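Local coordinates for yfhH hypothetical protein (Bacillus subtilis, PDB 1SF9), which is of unknown function but may act as a transcriptional regulator, at residues E84-F95 and E117-K127. Numbering follows the deposited sequence. Where two conformers were deposited one is given.
Sequences ETYRVENTEDEF and EALPISVLQEK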
loop_
_atom_site.group_PDB
_atom_site.type_symbol
_atom_site.label_atom_id
_atom_site.label_comp_id
_atom_site.label_asym_id
_atom_site.label_seq_id
_atom_site.Cartn_x
_atom_site.Cartn_y
_atom_site.Cartn_z
ATOM N N GLU A 84 3.767 8.173 -16.473
ATOM C CA GLU A 84 4.144 6.802 -16.808
ATOM C C GLU A 84 3.010 5.862 -16.390
ATOM O O GLU A 84 2.251 6.157 -15.465
ATOM C CB GLU A 84 5.452 6.405 -16.102
ATOM C CG GLU A 84 5.965 5.010 -16.531
ATOM C CD GLU A 84 7.367 4.679 -16.015
ATOM O OE1 GLU A 84 8.207 5.597 -15.931
ATOM O OE2 GLU A 84 7.624 3.493 -15.718
ATOM N N THR A 85 2.909 4.729 -17.080
ATOM C CA THR A 85 1.873 3.740 -16.804
ATOM C C THR A 85 2.520 2.441 -16.304
ATOM O O THR A 85 3.531 1.977 -16.844
ATOM C CB THR A 85 1.043 3.503 -18.074
ATOM O OG1 THR A 85 0.459 4.752 -18.472
ATOM C CG2 THR A 85 -0.079 2.490 -17.810
ATOM N N TYR A 86 1.953 1.906 -15.226
ATOM C CA TYR A 86 2.471 0.713 -14.558
ATOM C C TYR A 86 1.419 -0.354 -14.468
ATOM O O TYR A 86 0.222 -0.087 -14.597
ATOM C CB TYR A 86 2.833 1.062 -13.071
ATOM C CG TYR A 86 3.889 2.160 -12.993
ATOM C CD1 TYR A 86 3.529 3.490 -13.227
ATOM C CD2 TYR A 86 5.214 1.833 -12.686
ATOM C CE1 TYR A 86 4.495 4.497 -13.162
ATOM C CE2 TYR A 86 6.182 2.840 -12.622
ATOM C CZ TYR A 86 5.823 4.173 -12.861
ATOM O OH TYR A 86 6.765 5.151 -12.803
ATOM N N ARG A 87 1.872 -1.582 -14.254
ATOM C CA ARG A 87 0.949 -2.678 -14.062
ATOM C C ARG A 87 0.597 -2.643 -12.584
ATOM O O ARG A 87 1.453 -2.340 -11.757
ATOM C CB ARG A 87 1.610 -4.024 -14.371
ATOM C CG ARG A 87 0.898 -5.193 -13.680
ATOM C CD ARG A 87 1.451 -6.551 -14.090
ATOM N NE ARG A 87 1.164 -7.569 -13.079
ATOM C CZ ARG A 87 1.965 -7.838 -12.054
ATOM N NH1 ARG A 87 1.636 -8.775 -11.174
ATOM N NH2 ARG A 87 3.110 -7.178 -11.918
ATOM N N VAL A 88 -0.659 -2.911 -12.246
ATOM C CA VAL A 88 -1.032 -2.953 -10.828
ATOM C C VAL A 88 -0.811 -4.404 -10.417
ATOM O O VAL A 88 -1.383 -5.311 -11.009
ATOM C CB VAL A 88 -2.483 -2.543 -10.613
ATOM C CG1 VAL A 88 -2.884 -2.713 -9.151
ATOM C CG2 VAL A 88 -2.647 -1.092 -11.065
ATOM N N GLU A 89 0.054 -4.599 -9.424
ATOM C CA GLU A 89 0.421 -5.925 -8.946
ATOM C C GLU A 89 -0.778 -6.848 -8.721
ATOM O O GLU A 89 -1.803 -6.433 -8.181
ATOM C CB GLU A 89 1.227 -5.774 -7.644
ATOM C CG GLU A 89 1.688 -7.077 -7.004
ATOM C CD GLU A 89 2.541 -6.843 -5.766
ATOM O OE1 GLU A 89 2.565 -5.701 -5.246
ATOM O OE2 GLU A 89 3.186 -7.809 -5.304
ATOM N N ASN A 90 -0.619 -8.101 -9.143
ATOM C CA ASN A 90 -1.641 -9.141 -9.003
ATOM C C ASN A 90 -2.984 -8.861 -9.686
ATOM O O ASN A 90 -4.002 -9.434 -9.293
ATOM C CB ASN A 90 -1.905 -9.451 -7.526
ATOM C CG ASN A 90 -0.749 -10.156 -6.852
ATOM O OD1 ASN A 90 -0.236 -11.165 -7.345
ATOM N ND2 ASN A 90 -0.340 -9.637 -5.705
ATOM N N THR A 91 -2.994 -7.966 -10.671
ATOM C CA THR A 91 -4.202 -7.671 -11.426
ATOM C C THR A 91 -3.762 -7.571 -12.883
ATOM O O THR A 91 -2.566 -7.657 -13.186
ATOM C CB THR A 91 -4.837 -6.333 -11.033
ATOM O OG1 THR A 91 -4.094 -5.269 -11.647
ATOM C CG2 THR A 91 -4.850 -6.169 -9.503
ATOM N N GLU A 92 -4.723 -7.404 -13.787
ATOM C CA GLU A 92 -4.396 -7.269 -15.205
ATOM C C GLU A 92 -4.622 -5.814 -15.616
ATOM O O GLU A 92 -4.705 -5.493 -16.806
ATOM C CB GLU A 92 -5.287 -8.172 -16.056
ATOM C CG GLU A 92 -5.112 -9.649 -15.766
ATOM C CD GLU A 92 -6.418 -10.305 -15.424
ATOM O OE1 GLU A 92 -7.298 -10.358 -16.312
ATOM O OE2 GLU A 92 -6.569 -10.759 -14.267
ATOM N N ASP A 93 -4.726 -4.942 -14.621
ATOM C CA ASP A 93 -4.960 -3.516 -14.863
ATOM C C ASP A 93 -3.652 -2.706 -15.007
ATOM O O ASP A 93 -2.594 -3.107 -14.505
ATOM C CB ASP A 93 -5.752 -2.904 -13.691
ATOM C CG ASP A 93 -7.171 -3.445 -13.562
ATOM O OD1 ASP A 93 -7.839 -3.077 -12.564
ATOM O OD2 ASP A 93 -7.630 -4.220 -14.432
ATOM N N GLU A 94 -3.764 -1.558 -15.670
ATOM C CA GLU A 94 -2.646 -0.615 -15.902
ATOM C C GLU A 94 -3.070 0.691 -15.264
ATOM O O GLU A 94 -4.234 1.084 -15.353
ATOM C CB GLU A 94 -2.398 -0.407 -17.403
ATOM C CG GLU A 94 -1.614 -1.573 -18.025
ATOM C CD GLU A 94 -1.289 -1.385 -19.506
ATOM O OE1 GLU A 94 -1.340 -0.246 -20.030
ATOM O OE2 GLU A 94 -0.970 -2.408 -20.154
ATOM N N PHE A 95 -2.122 1.346 -14.607
ATOM C CA PHE A 95 -2.400 2.575 -13.883
ATOM C C PHE A 95 -1.429 3.660 -14.319
ATOM O O PHE A 95 -0.218 3.490 -14.248
ATOM C CB PHE A 95 -2.227 2.270 -12.391
ATOM C CG PHE A 95 -2.561 3.416 -11.473
ATOM C CD1 PHE A 95 -1.564 4.235 -10.975
ATOM C CD2 PHE A 95 -3.875 3.623 -11.045
ATOM C CE1 PHE A 95 -1.869 5.242 -10.059
ATOM C CE2 PHE A 95 -4.184 4.635 -10.126
ATOM C CZ PHE A 95 -3.181 5.436 -9.630
ATOM N N GLU A 117 -7.778 8.198 -8.619
ATOM C CA GLU A 117 -7.704 7.459 -7.383
ATOM C C GLU A 117 -6.303 7.262 -6.882
ATOM O O GLU A 117 -5.338 7.538 -7.596
ATOM C CB GLU A 117 -8.340 6.124 -7.591
ATOM C CG GLU A 117 -7.791 5.430 -8.788
ATOM C CD GLU A 117 -7.839 3.967 -8.586
ATOM O OE1 GLU A 117 -8.326 3.234 -9.474
ATOM O OE2 GLU A 117 -7.378 3.576 -7.512
ATOM N N ALA A 118 -6.180 6.754 -5.661
ATOM C CA ALA A 118 -4.837 6.607 -5.110
ATOM C C ALA A 118 -4.441 5.188 -4.796
ATOM O O ALA A 118 -5.233 4.464 -4.201
ATOM C CB ALA A 118 -4.734 7.421 -3.846
ATOM N N LEU A 119 -3.217 4.814 -5.183
ATOM C CA LEU A 119 -2.661 3.483 -4.872
ATOM C C LEU A 119 -1.285 3.626 -4.244
ATOM O O LEU A 119 -0.518 4.531 -4.592
ATOM C CB LEU A 119 -2.473 2.630 -6.131
ATOM C CG LEU A 119 -3.733 2.181 -6.866
ATOM C CD1 LEU A 119 -3.336 1.531 -8.199
ATOM C CD2 LEU A 119 -4.490 1.197 -5.994
ATOM N N PRO A 120 -0.936 2.727 -3.302
ATOM C CA PRO A 120 0.393 2.822 -2.679
ATOM C C PRO A 120 1.435 2.515 -3.755
ATOM O O PRO A 120 1.202 1.666 -4.607
ATOM C CB PRO A 120 0.367 1.731 -1.620
ATOM C CG PRO A 120 -1.107 1.539 -1.322
ATOM C CD PRO A 120 -1.733 1.649 -2.693
ATOM N N ILE A 121 2.580 3.189 -3.733
ATOM C CA ILE A 121 3.571 2.926 -4.768
ATOM C C ILE A 121 4.090 1.491 -4.790
ATOM O O ILE A 121 4.601 1.033 -5.796
ATOM C CB ILE A 121 4.749 3.935 -4.731
ATOM C CG1 ILE A 121 5.383 3.975 -3.345
ATOM C CG2 ILE A 121 4.238 5.321 -5.111
ATOM C CD1 ILE A 121 6.591 4.926 -3.260
ATOM N N SER A 122 3.917 0.765 -3.689
ATOM C CA SER A 122 4.365 -0.614 -3.620
ATOM C C SER A 122 3.594 -1.579 -4.531
ATOM O O SER A 122 4.054 -2.697 -4.738
ATOM C CB SER A 122 4.277 -1.131 -2.181
ATOM O OG SER A 122 3.017 -0.799 -1.646
ATOM N N VAL A 123 2.441 -1.170 -5.058
ATOM C CA VAL A 123 1.686 -2.071 -5.931
ATOM C C VAL A 123 1.905 -1.758 -7.405
ATOM O O VAL A 123 1.331 -2.409 -8.261
ATOM C CB VAL A 123 0.134 -2.072 -5.631
ATOM C CG1 VAL A 123 -0.118 -2.283 -4.141
ATOM C CG2 VAL A 123 -0.522 -0.789 -6.074
ATOM N N LEU A 124 2.750 -0.772 -7.706
ATOM C CA LEU A 124 3.015 -0.421 -9.101
ATOM C C LEU A 124 4.248 -1.135 -9.632
ATOM O O LEU A 124 5.354 -0.963 -9.119
ATOM C CB LEU A 124 3.192 1.086 -9.244
ATOM C CG LEU A 124 1.970 1.891 -8.810
ATOM C CD1 LEU A 124 2.280 3.369 -9.076
ATOM C CD2 LEU A 124 0.706 1.479 -9.582
ATOM N N GLN A 125 4.049 -1.956 -10.663
ATOM C CA GLN A 125 5.161 -2.696 -11.247
ATOM C C GLN A 125 5.475 -2.133 -12.626
ATOM O O GLN A 125 4.577 -1.835 -13.401
ATOM C CB GLN A 125 4.800 -4.176 -11.370
ATOM C CG GLN A 125 4.418 -4.835 -10.039
ATOM C CD GLN A 125 5.412 -4.552 -8.912
ATOM O OE1 GLN A 125 6.627 -4.738 -9.066
ATOM N NE2 GLN A 125 4.892 -4.107 -7.763
ATOM N N GLU A 126 6.748 -1.972 -12.935
ATOM C CA GLU A 126 7.087 -1.459 -14.256
ATOM C C GLU A 126 6.622 -2.481 -15.292
ATOM O O GLU A 126 6.692 -3.688 -15.064
ATOM C CB GLU A 126 8.591 -1.182 -14.359
ATOM C CG GLU A 126 8.942 0.224 -13.885
ATOM C CD GLU A 126 10.424 0.560 -13.960
ATOM O OE1 GLU A 126 10.746 1.760 -13.817
ATOM O OE2 GLU A 126 11.261 -0.351 -14.146
ATOM N N LYS A 127 6.099 -1.976 -16.408
ATOM C CA LYS A 127 5.589 -2.808 -17.495
ATOM C C LYS A 127 6.621 -3.789 -18.036
ATOM O O LYS A 127 7.822 -3.519 -18.005
ATOM C CB LYS A 127 5.111 -1.922 -18.648
ATOM C CG LYS A 127 3.893 -1.069 -18.342
ATOM C CD LYS A 127 2.631 -1.907 -18.342
ATOM C CE LYS A 127 2.468 -2.637 -19.667
ATOM N NZ LYS A 127 1.219 -3.435 -19.714
HETATM O O HOH W 1 6.128 0.984 -16.631
HETATM O O HOH W 2 9.273 4.102 -12.600
#
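Phe95 reaches out from its strand to meet both strands of 117-127, 117-120 and 124-126. With CG anti to the backbone N (chi1 -176°), its ring lies under Leu119, whose CD1 sits over one face in a CH-pi contact 3.8 Å from the ring centroid. Glu117 O approaches the ring edge, 3.6 Å from Phe95 CZ, and Leu124 CD2 stands 3.8 Å from Phe95 CD1. Val88 CG2 packs against Leu119 CD1, and Tyr86 CB touches Leu124 CB, extending the same apolar layer. An alanine in place of Phe95 would probably leave Leu119 CD1 and Leu124 CD2 without the ring that bridges them, opening a gap between strands 117-120 and 124-126.

Backbone pairing sets these side chains in place. Arg87 and Gln125 form an antiparallel hydrogen-bonded pair, Gln125 N donating to Arg87 O almost straight (178°), and Glu89 N binds Val123 O at 2.8 Å. Lys127, bent at chi2 and chi3, curls past Thr85 O to a salt bridge with Glu94; the modelled 2.5 Å between Lys127 NZ and Glu94 OE2 is improbably short, its exact length doubtful. One water joins Thr85 O and Lys127 N; another links Glu126 OE1 to Tyr86 OH, which also bonds Ser81 N.

The type II turn Val88-Thr91, with Glu89 at its second position, leads the chain back toward strand 94-101. The antiparallel sheet runs 115-120, 104-109, 94-101, 85-88, 124-126, the last strand pairing with the first after the 3-10 segment 121-123, consistent with a small SH3-like barrel; Phe95 bridges side chains of the two outer strands. Leu124 also touches Ala105 and Ile97, and 121-123 meets helix 57-74, Ser122 OG bonding Thr68 O.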